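Local coordinates for protein precorrin-6Y C5,15-methyltransferase (Decarboxylating) (Geobacter metallireducens, PDB 3E05) that probably methylates a precorrin intermediate with S-adenosylmethionine on the way to adenosylcobalamin, this chain being the C-terminal domain of the longer CbiET-type enzyme, at residues Glu122-Ile125 with Asp126-Arg130; Ala97-Pro100 with Glu101-Asp105; Leu140-Thr144 with Leu145-Thr149. All blocks are in the same frame, centred on the assembly; numbering follows the deposited sequence.

All three contacts are local. Contacts 1 and 2 each join buried apolar residues (Ile-124, Ile-125, Val-128; Ala-99, Leu-103) to exposed acids, whereas contact 3 has no exposed residue among those that touch. Contact 1 lies within helix 121-131 and is held by regular helical bonds, with Ile-124 and Val-128 turned to the sheet, Ile-125 to helix 145-157, and Glu-122 and Glu-123 exposed. Contact 2, in the loop between strands 92-96 and 111-114, has weaker backbone bonds around a turn; its Pro-100 and Leu-103 pack on Ala-127 of contact 1. Contact 3, at the junction of strand 137-142 and helix 145-157, relies on threonine hydroxyls and alone meets neighbouring subunits.

Contact 1: residues Glu122-Ile125 with Asp126-Arg130; sequences EEII and DAVDR
Four backbone hydrogen bonds join residues Glu-122 through Ile-125 to the next turn of the helix, each amide reaching the carbonyl four residues earlier. Two of them are 2.8 Å long, from Val-128 N to Ile-124 O and from Asp-129 N to Ile-125 O; the bond from Asp-126 N to Glu-122 O measures 3.0 Å and is nearly straight (166° at the hydrogen). Asp-126 turns its carboxylate back along the helix, CG lying beside its own backbone N (chi1 -77°), and this sets OD2 3.1 Å from Glu-122 O. Both atoms are acceptors, so they do not bond to each other; OD2 is instead satisfied by His-158 NE2, in the loop after helix 145-157. With an alanine at this position, His-158 would probably lose its carboxylate mate, weakening the tie between helix 121-131 and the loop that follows helix 145-157. Glu-122 runs out nearly fully extended, and its OE2 stays 4.9 Å from Asp-126 OD1, a pair of like charges that probably repel mildly. The turns belong to helix 121-131, the crossover helix of a beta-alpha-beta unit between strands 111-114 and 137-142 in a Rossmann-like methyltransferase domain. On its sheet-facing side Ile-124 and Val-128 meet through their CG2 methyls, 4.1 Å apart, the two branches slanting across one another. Val-128 CG2 also sits close over Ile-124 O, at 3.2 Å. Both rest on Ile-47 of strand 43-47, and Val-128 also on Trp-45, while Ile-125 packs on Phe-154 and Leu-155 of helix 145-157.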
ATOM      1  N   GLU D 122      25.614   2.330 -12.866  1.00 34.92           N
ATOM      2  CA  GLU D 122      26.621   1.274 -12.789  1.00 41.08           C
ATOM      3  C   GLU D 122      27.983   1.850 -12.417  1.00 38.15           C
ATOM      4  O   GLU D 122      28.708   1.297 -11.581  1.00 38.25           O
ATOM      5  CB  GLU D 122      26.719   0.519 -14.120  1.00 40.19           C
ATOM      6  CG  GLU D 122      27.288  -0.884 -13.961  1.00 45.15           C
ATOM      7  CD  GLU D 122      27.537  -1.592 -15.277  1.00 47.23           C
ATOM      8  OE1 GLU D 122      26.930  -1.222 -16.309  1.00 49.29           O
ATOM      9  OE2 GLU D 122      28.352  -2.532 -15.273  1.00 54.60           O
ATOM     10  N   GLU D 123      28.307   2.973 -13.043  1.00 39.34           N
ATOM     11  CA  GLU D 123      29.575   3.642 -12.829  1.00 41.19           C
ATOM     12  C   GLU D 123      29.671   4.198 -11.410  1.00 37.66           C
ATOM     13  O   GLU D 123      30.743   4.162 -10.800  1.00 38.09           O
ATOM     14  CB  GLU D 123      29.775   4.742 -13.873  1.00 43.04           C
ATOM     15  CG  GLU D 123      29.896   4.207 -15.304  1.00 47.91           C
ATOM     16  CD  GLU D 123      28.570   4.129 -16.074  1.00 54.31           C
ATOM     17  OE1 GLU D 123      27.475   4.267 -15.476  1.00 47.79           O
ATOM     18  OE2 GLU D 123      28.630   3.923 -17.306  1.00 58.07           O
ATOM     19  N   ILE D 124      28.546   4.681 -10.878  1.00 34.92           N
ATOM     20  CA  ILE D 124      28.496   5.168  -9.497  1.00 32.33           C
ATOM     21  C   ILE D 124      28.668   4.033  -8.487  1.00 37.06           C
ATOM     22  O   ILE D 124      29.439   4.177  -7.534  1.00 35.63           O
ATOM     23  CB  ILE D 124      27.215   5.992  -9.205  1.00 33.69           C
ATOM     24  CG1 ILE D 124      27.311   7.366  -9.860  1.00 33.71           C
ATOM     25  CG2 ILE D 124      26.980   6.156  -7.683  1.00 33.26           C
ATOM     26  CD1 ILE D 124      25.976   8.102  -9.968  1.00 36.90           C
ATOM     27  N   ILE D 125      27.961   2.916  -8.693  1.00 36.16           N
ATOM     28  CA  ILE D 125      28.046   1.773  -7.784  1.00 35.48           C
ATOM     29  C   ILE D 125      29.469   1.198  -7.770  1.00 38.72           C
ATOM     30  O   ILE D 125      30.020   0.932  -6.700  1.00 37.17           O
ATOM     31  CB  ILE D 125      26.929   0.709  -8.045  1.00 35.68           C
ATOM     32  CG1 ILE D 125      25.589   1.236  -7.495  1.00 33.82           C
ATOM     33  CG2 ILE D 125      27.244  -0.624  -7.362  1.00 33.79           C
ATOM     34  CD1 ILE D 125      24.364   0.400  -7.864  1.00 38.79           C
ATOM     35  N   ASP D 126      30.069   1.061  -8.954  1.00 37.92           N
ATOM     36  CA  ASP D 126      31.458   0.605  -9.079  1.00 41.25           C
ATOM     37  C   ASP D 126      32.426   1.494  -8.312  1.00 39.76           C
ATOM     38  O   ASP D 126      33.245   0.992  -7.540  1.00 41.60           O
ATOM     39  CB  ASP D 126      31.877   0.536 -10.548  1.00 41.27           C
ATOM     40  CG  ASP D 126      31.324  -0.679 -11.252  1.00 50.91           C
ATOM     41  OD1 ASP D 126      31.896  -1.069 -12.285  1.00 58.70           O
ATOM     42  OD2 ASP D 126      30.313  -1.242 -10.781  1.00 58.79           O
ATOM     43  N   ALA D 127      32.302   2.808  -8.515  1.00 39.30           N
ATOM     44  CA  ALA D 127      33.153   3.795  -7.857  1.00 36.72           C
ATOM     45  C   ALA D 127      32.969   3.802  -6.336  1.00 39.61           C
ATOM     46  O   ALA D 127      33.954   3.825  -5.598  1.00 35.59           O
ATOM     47  CB  ALA D 127      32.919   5.168  -8.443  1.00 36.84           C
ATOM     48  N   VAL D 128      31.713   3.751  -5.881  1.00 37.96           N
ATOM     49  CA  VAL D 128      31.379   3.648  -4.452  1.00 33.63           C
ATOM     50  C   VAL D 128      31.908   2.369  -3.801  1.00 36.50           C
ATOM     51  O   VAL D 128      32.443   2.416  -2.688  1.00 38.93           O
ATOM     52  CB  VAL D 128      29.831   3.747  -4.205  1.00 35.80           C
ATOM     53  CG1 VAL D 128      29.483   3.322  -2.794  1.00 30.10           C
ATOM     54  CG2 VAL D 128      29.347   5.151  -4.448  1.00 28.96           C
ATOM     55  N   ASP D 129      31.737   1.240  -4.489  1.00 37.47           N
ATOM     56  CA  ASP D 129      32.166  -0.079  -4.007  1.00 40.82           C
ATOM     57  C   ASP D 129      33.679  -0.128  -3.743  1.00 39.69           C
ATOM     58  O   ASP D 129      34.121  -0.680  -2.731  1.00 41.36           O
ATOM     59  CB  ASP D 129      31.753  -1.162  -5.014  1.00 37.52           C
ATOM     60  CG  ASP D 129      32.378  -2.524  -4.727  1.00 48.00           C
ATOM     61  OD1 ASP D 129      32.029  -3.153  -3.700  1.00 46.47           O
ATOM     62  OD2 ASP D 129      33.201  -2.979  -5.555  1.00 43.73           O
ATOM     63  N   ARG D 130      34.455   0.480  -4.638  1.00 42.88           N
ATOM     64  CA  ARG D 130      35.913   0.548  -4.494  1.00 45.16           C
ATOM     65  C   ARG D 130      36.340   1.332  -3.258  1.00 43.80           C
ATOM     66  O   ARG D 130      37.313   0.973  -2.587  1.00 46.69           O
ATOM     67  CB  ARG D 130      36.554   1.129  -5.761  1.00 48.63           C
ATOM     68  CG  ARG D 130      36.687   0.093  -6.858  1.00 57.84           C
ATOM     69  CD  ARG D 130      36.524   0.680  -8.246  1.00 70.13           C
ATOM     70  NE  ARG D 130      37.815   1.009  -8.879  1.00 79.81           N
ATOM     71  CZ  ARG D 130      38.096   0.806 -10.176  1.00 85.03           C
ATOM     72  NH1 ARG D 130      39.300   1.145 -10.653  1.00 86.54           N
ATOM     73  NH2 ARG D 130      37.188   0.254 -10.996  1.00 84.97           N
TER

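Contact 2: residues Ala97-Pro100 with Glu101-Asp105; sequences AFAP and EGLDD
Pro-100 and Leu-103 meet across a tight turn, where the leucine amide makes a weak hydrogen bond of 3.5 Å from Leu-103 N to Pro-100 O. The leucine side chain folds back over the same carbonyl: CG stands beside its own backbone N (chi1 -61°), which brings Leu-103 CG to 3.4 Å from Pro-100 O and CD1 to 4.2 Å from Pro-100 CB. One turn earlier, Glu-101 N gives a second weak and bent bond to Phe-98 O, 3.3 Å long with 134° at the hydrogen. The start of the Glu-101 side chain lies against this carbonyl too, its CB 3.4 Å from Phe-98 O. The methyl of Ala-97 points at the peptide after Glu-101, with Ala-97 CB 3.4 Å from Glu-101 O. Gly-102 fits against that methyl because it lacks a side chain; a CB there would run into Ala-97 CB and its own preceding carbonyl. Ala-99 CA adds a C-H...O contact to Glu-101 O at 3.5 Å. Further out, Pro-100 and Leu-103 rest on Ala-127 of helix 121-131, Leu-103 also reaches Trp-45 and Leu-70 of the sheet, and Leu-103 O accepts from Arg-131 NH1. The cis peptide before Pro-100 lies inside the Phe-98 to Glu-101 bend, consistent with a type VI turn. This runs into a type II beta turn, Pro-100 to Leu-103, with glycine at its third position.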
ATOM      1  N   ALA D  97      29.184  18.405  -8.835  1.00 49.11           N
ATOM      2  CA  ALA D  97      29.775  17.297  -9.586  1.00 49.71           C
ATOM      3  C   ALA D  97      28.728  16.418 -10.253  1.00 51.52           C
ATOM      4  O   ALA D  97      27.574  16.374  -9.824  1.00 50.37           O
ATOM      5  CB  ALA D  97      30.653  16.446  -8.667  1.00 50.22           C
ATOM      6  N   PHE D  98      29.160  15.721 -11.302  1.00 50.82           N
ATOM      7  CA  PHE D  98      28.353  14.730 -12.003  1.00 53.78           C
ATOM      8  C   PHE D  98      29.000  13.376 -11.715  1.00 53.41           C
ATOM      9  O   PHE D  98      29.815  12.894 -12.506  1.00 57.45           O
ATOM     10  CB  PHE D  98      28.329  15.058 -13.511  1.00 59.62           C
ATOM     11  CG  PHE D  98      27.450  14.149 -14.358  1.00 67.05           C
ATOM     12  CD1 PHE D  98      26.462  13.341 -13.797  1.00 69.97           C
ATOM     13  CD2 PHE D  98      27.600  14.140 -15.744  1.00 76.69           C
ATOM     14  CE1 PHE D  98      25.658  12.523 -14.600  1.00 71.89           C
ATOM     15  CE2 PHE D  98      26.804  13.330 -16.556  1.00 74.19           C
ATOM     16  CZ  PHE D  98      25.832  12.522 -15.982  1.00 70.86           C
ATOM     17  N   ALA D  99      28.637  12.782 -10.571  1.00 47.99           N
ATOM     18  CA  ALA D  99      29.221  11.516 -10.097  1.00 46.05           C
ATOM     19  C   ALA D  99      29.171  10.412 -11.159  1.00 42.55           C
ATOM     20  O   ALA D  99      28.174  10.315 -11.884  1.00 43.99           O
ATOM     21  CB  ALA D  99      28.528  11.064  -8.822  1.00 43.18           C
ATOM     22  N   PRO D 100      30.221   9.558 -11.251  1.00 42.90           N
ATOM     23  CA  PRO D 100      31.387   9.319 -10.379  1.00 43.36           C
ATOM     24  C   PRO D 100      32.521  10.362 -10.375  1.00 45.93           C
ATOM     25  O   PRO D 100      33.468  10.217  -9.591  1.00 43.60           O
ATOM     26  CB  PRO D 100      31.910   7.959 -10.859  1.00 44.13           C
ATOM     27  CG  PRO D 100      31.526   7.898 -12.289  1.00 46.07           C
ATOM     28  CD  PRO D 100      30.231   8.654 -12.420  1.00 42.81           C
ATOM     29  N   GLU D 101      32.433  11.380 -11.234  1.00 47.18           N
ATOM     30  CA  GLU D 101      33.362  12.516 -11.179  1.00 52.69           C
ATOM     31  C   GLU D 101      33.159  13.273  -9.871  1.00 53.93           C
ATOM     32  O   GLU D 101      32.029  13.417  -9.400  1.00 54.99           O
ATOM     33  CB  GLU D 101      33.144  13.482 -12.347  1.00 53.13           C
ATOM     34  CG  GLU D 101      33.435  12.917 -13.735  1.00 58.49           C
ATOM     35  CD  GLU D 101      33.328  13.974 -14.826  1.00 61.31           C
ATOM     36  OE1 GLU D 101      34.223  14.013 -15.696  1.00 74.20           O
ATOM     37  OE2 GLU D 101      32.357  14.767 -14.813  1.00 66.37           O
ATOM     38  N   GLY D 102      34.255  13.740  -9.282  1.00 50.38           N
ATOM     39  CA  GLY D 102      34.186  14.482  -8.035  1.00 49.11           C
ATOM     40  C   GLY D 102      34.182  13.639  -6.774  1.00 45.58           C
ATOM     41  O   GLY D 102      34.125  14.178  -5.672  1.00 47.78           O
ATOM     42  N   LEU D 103      34.231  12.319  -6.922  1.00 45.00           N
ATOM     43  CA  LEU D 103      34.324  11.437  -5.757  1.00 45.94           C
ATOM     44  C   LEU D 103      35.760  11.305  -5.265  1.00 47.83           C
ATOM     45  O   LEU D 103      35.993  10.971  -4.107  1.00 46.21           O
ATOM     46  CB  LEU D 103      33.753  10.043  -6.056  1.00 42.51           C
ATOM     47  CG  LEU D 103      32.283   9.884  -6.456  1.00 43.65           C
ATOM     48  CD1 LEU D 103      31.987   8.415  -6.724  1.00 43.16           C
ATOM     49  CD2 LEU D 103      31.337  10.425  -5.405  1.00 41.80           C
ATOM     50  N   ASP D 104      36.715  11.574  -6.153  1.00 51.71           N
ATOM     51  CA  ASP D 104      38.133  11.330  -5.865  1.00 56.32           C
ATOM     52  C   ASP D 104      38.696  12.203  -4.744  1.00 53.93           C
ATOM     53  O   ASP D 104      39.471  11.726  -3.921  1.00 58.34           O
ATOM     54  CB  ASP D 104      38.972  11.459  -7.140  1.00 59.54           C
ATOM     55  CG  ASP D 104      38.581  10.440  -8.198  1.00 69.43           C
ATOM     56  OD1 ASP D 104      38.349   9.263  -7.842  1.00 71.04           O
ATOM     57  OD2 ASP D 104      38.502  10.821  -9.387  1.00 75.69           O
ATOM     58  N   ASP D 105      38.281  13.465  -4.700  1.00 53.63           N
ATOM     59  CA  ASP D 105      38.758  14.410  -3.687  1.00 52.99           C
ATOM     60  C   ASP D 105      38.101  14.235  -2.312  1.00 51.78           C
ATOM     61  O   ASP D 105      38.567  14.811  -1.318  1.00 50.48           O
ATOM     62  CB  ASP D 105      38.569  15.852  -4.174  1.00 58.42           C
ATOM     63  CG  ASP D 105      39.611  16.270  -5.208  1.00 63.98           C
ATOM     64  OD1 ASP D 105      40.156  15.392  -5.922  1.00 65.45           O
ATOM     65  OD2 ASP D 105      39.881  17.487  -5.313  1.00 69.15           O
TER

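Contact 3: residues Leu140-Thr144 with Leu145-Thr149; sequences LNAVT and LDTLT
Thr-144 and Thr-147 lean together, side chain slanting past side chain, where strand 137-142 gives way to helix 145-157. Thr-144 is the N-cap of that helix. Its OG1 is set between the backbone N and the carbonyl carbon (chi1 68°), and there it accepts twice from one residue: Thr-147 N at 3.2 Å, with 158° at the hydrogen, and the hydroxyl Thr-147 OG1 at 3.1 Å. One oxygen thus occupies an amide of the first helical turn and probably helps to hold the Thr-147 hydroxyl in its rotation. The backbone of Thr-144 opens the regular helical pattern, its O taking the amide of Leu-148 at 3.2 Å. The other branch of Thr-147, CG2, is anti to the backbone N and carries the methyl to the end of the strand. Leu-148 packs on Tyr-188 and Ile-190 of strand 180-193 and on Leu-145 of a third subunit, while Thr-144 and Leu-145 meet Glu-177 of a second one. Ala-142, pointing at the helix from the strand, places its CB 3.8 Å from Thr-147 CG2 and 4.2 Å from Leu-148 CB.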
ATOM      1  N   LEU D 140      19.873   3.281  -1.555  1.00 28.54           N
ATOM      2  CA  LEU D 140      19.368   3.977  -2.737  0.50 27.77           C
ATOM      3  C   LEU D 140      17.869   4.012  -2.677  1.00 32.27           C
ATOM      4  O   LEU D 140      17.232   3.056  -2.247  1.00 36.27           O
ATOM      5  CB  LEU D 140      19.746   3.281  -4.047  0.50 29.73           C
ATOM      6  CG  LEU D 140      21.149   2.826  -4.386  0.50 24.80           C
ATOM      7  CD1 LEU D 140      21.359   1.440  -3.846  0.50 30.63           C
ATOM      8  CD2 LEU D 140      21.308   2.838  -5.893  0.50 33.68           C
ATOM      9  N   ASN D 141      17.296   5.130  -3.107  1.00 26.88           N
ATOM     10  CA  ASN D 141      15.843   5.207  -3.268  1.00 27.84           C
ATOM     11  C   ASN D 141      15.498   5.152  -4.752  1.00 30.22           C
ATOM     12  O   ASN D 141      15.953   5.984  -5.552  1.00 27.62           O
ATOM     13  CB  ASN D 141      15.260   6.469  -2.632  1.00 28.46           C
ATOM     14  CG  ASN D 141      15.204   6.406  -1.095  1.00 24.70           C
ATOM     15  OD1 ASN D 141      14.697   7.326  -0.475  1.00 37.88           O
ATOM     16  ND2 ASN D 141      15.685   5.331  -0.500  1.00 26.23           N
ATOM     17  N   ALA D 142      14.717   4.152  -5.132  1.00 31.25           N
ATOM     18  CA  ALA D 142      14.362   3.973  -6.543  1.00 29.20           C
ATOM     19  C   ALA D 142      12.865   4.156  -6.705  1.00 29.79           C
ATOM     20  O   ALA D 142      12.104   3.614  -5.909  1.00 25.80           O
ATOM     21  CB  ALA D 142      14.767   2.608  -7.000  1.00 33.93           C
ATOM     22  N   VAL D 143      12.439   4.863  -7.752  1.00 29.70           N
ATOM     23  CA  VAL D 143      11.002   4.980  -8.057  1.00 33.49           C
ATOM     24  C   VAL D 143      10.614   4.354  -9.421  1.00 34.03           C
ATOM     25  O   VAL D 143       9.444   4.108  -9.708  1.00 35.80           O
ATOM     26  CB  VAL D 143      10.502   6.457  -7.887  1.00 39.69           C
ATOM     27  CG1 VAL D 143      10.923   7.333  -9.045  1.00 36.67           C
ATOM     28  CG2 VAL D 143       8.986   6.514  -7.720  1.00 41.45           C
ATOM     29  N   THR D 144      11.614   4.085 -10.252  1.00 33.93           N
ATOM     30  CA  THR D 144      11.368   3.419 -11.513  1.00 34.76           C
ATOM     31  C   THR D 144      11.809   1.972 -11.399  1.00 33.80           C
ATOM     32  O   THR D 144      12.628   1.624 -10.544  1.00 33.17           O
ATOM     33  CB  THR D 144      12.116   4.091 -12.684  1.00 33.98           C
ATOM     34  OG1 THR D 144      13.516   3.885 -12.529  1.00 35.41           O
ATOM     35  CG2 THR D 144      11.807   5.582 -12.778  1.00 34.58           C
ATOM     36  N   LEU D 145      11.258   1.134 -12.273  1.00 35.80           N
ATOM     37  CA  LEU D 145      11.583  -0.274 -12.311  1.00 37.45           C
ATOM     38  C   LEU D 145      13.010  -0.527 -12.812  1.00 33.93           C
ATOM     39  O   LEU D 145      13.713  -1.386 -12.267  1.00 36.78           O
ATOM     40  CB  LEU D 145      10.562  -0.992 -13.198  1.00 39.45           C
ATOM     41  CG  LEU D 145      10.620  -2.503 -13.345  1.00 46.33           C
ATOM     42  CD1 LEU D 145      10.534  -3.166 -11.972  1.00 45.23           C
ATOM     43  CD2 LEU D 145       9.491  -2.955 -14.270  1.00 45.56           C
ATOM     44  N   ASP D 146      13.435   0.215 -13.837  1.00 32.88           N
ATOM     45  CA  ASP D 146      14.819   0.117 -14.342  1.00 37.56           C
ATOM     46  C   ASP D 146      15.862   0.379 -13.249  1.00 32.15           C
ATOM     47  O   ASP D 146      16.813  -0.384 -13.093  1.00 33.91           O
ATOM     48  CB  ASP D 146      15.062   1.058 -15.533  1.00 37.83           C
ATOM     49  CG  ASP D 146      16.434   0.849 -16.173  1.00 52.23           C
ATOM     50  OD1 ASP D 146      16.663  -0.232 -16.764  1.00 47.43           O
ATOM     51  OD2 ASP D 146      17.284   1.765 -16.079  1.00 54.60           O
ATOM     52  N   THR D 147      15.659   1.444 -12.478  1.00 35.27           N
ATOM     53  CA  THR D 147      16.604   1.781 -11.411  1.00 31.55           C
ATOM     54  C   THR D 147      16.603   0.677 -10.375  1.00 30.74           C
ATOM     55  O   THR D 147      17.662   0.189 -10.020  1.00 34.05           O
ATOM     56  CB  THR D 147      16.335   3.167 -10.814  1.00 33.89           C
ATOM     57  OG1 THR D 147      16.517   4.148 -11.844  1.00 34.22           O
ATOM     58  CG2 THR D 147      17.295   3.473  -9.664  1.00 32.71           C
ATOM     59  N   LEU D 148      15.415   0.242  -9.952  1.00 30.89           N
ATOM     60  CA  LEU D 148      15.277  -0.860  -8.991  1.00 32.93           C
ATOM     61  C   LEU D 148      15.981  -2.153  -9.449  1.00 33.54           C
ATOM     62  O   LEU D 148      16.717  -2.762  -8.671  1.00 31.83           O
ATOM     63  CB  LEU D 148      13.795  -1.113  -8.667  1.00 33.25           C
ATOM     64  CG  LEU D 148      13.412  -2.362  -7.858  1.00 33.53           C
ATOM     65  CD1 LEU D 148      14.047  -2.362  -6.463  1.00 31.19           C
ATOM     66  CD2 LEU D 148      11.883  -2.546  -7.801  1.00 32.53           C
ATOM     67  N   THR D 149      15.752  -2.542 -10.707  1.00 35.00           N
ATOM     68  CA  THR D 149      16.311  -3.760 -11.305  1.00 37.74           C
ATOM     69  C   THR D 149      17.829  -3.720 -11.379  1.00 36.02           C
ATOM     70  O   THR D 149      18.510  -4.650 -10.929  1.00 38.07           O
ATOM     71  CB  THR D 149      15.745  -3.957 -12.744  1.00 37.71           C
ATOM     72  OG1 THR D 149      14.388  -4.408 -12.652  1.00 48.21           O
ATOM     73  CG2 THR D 149      16.547  -4.966 -13.554  1.00 45.25           C
TER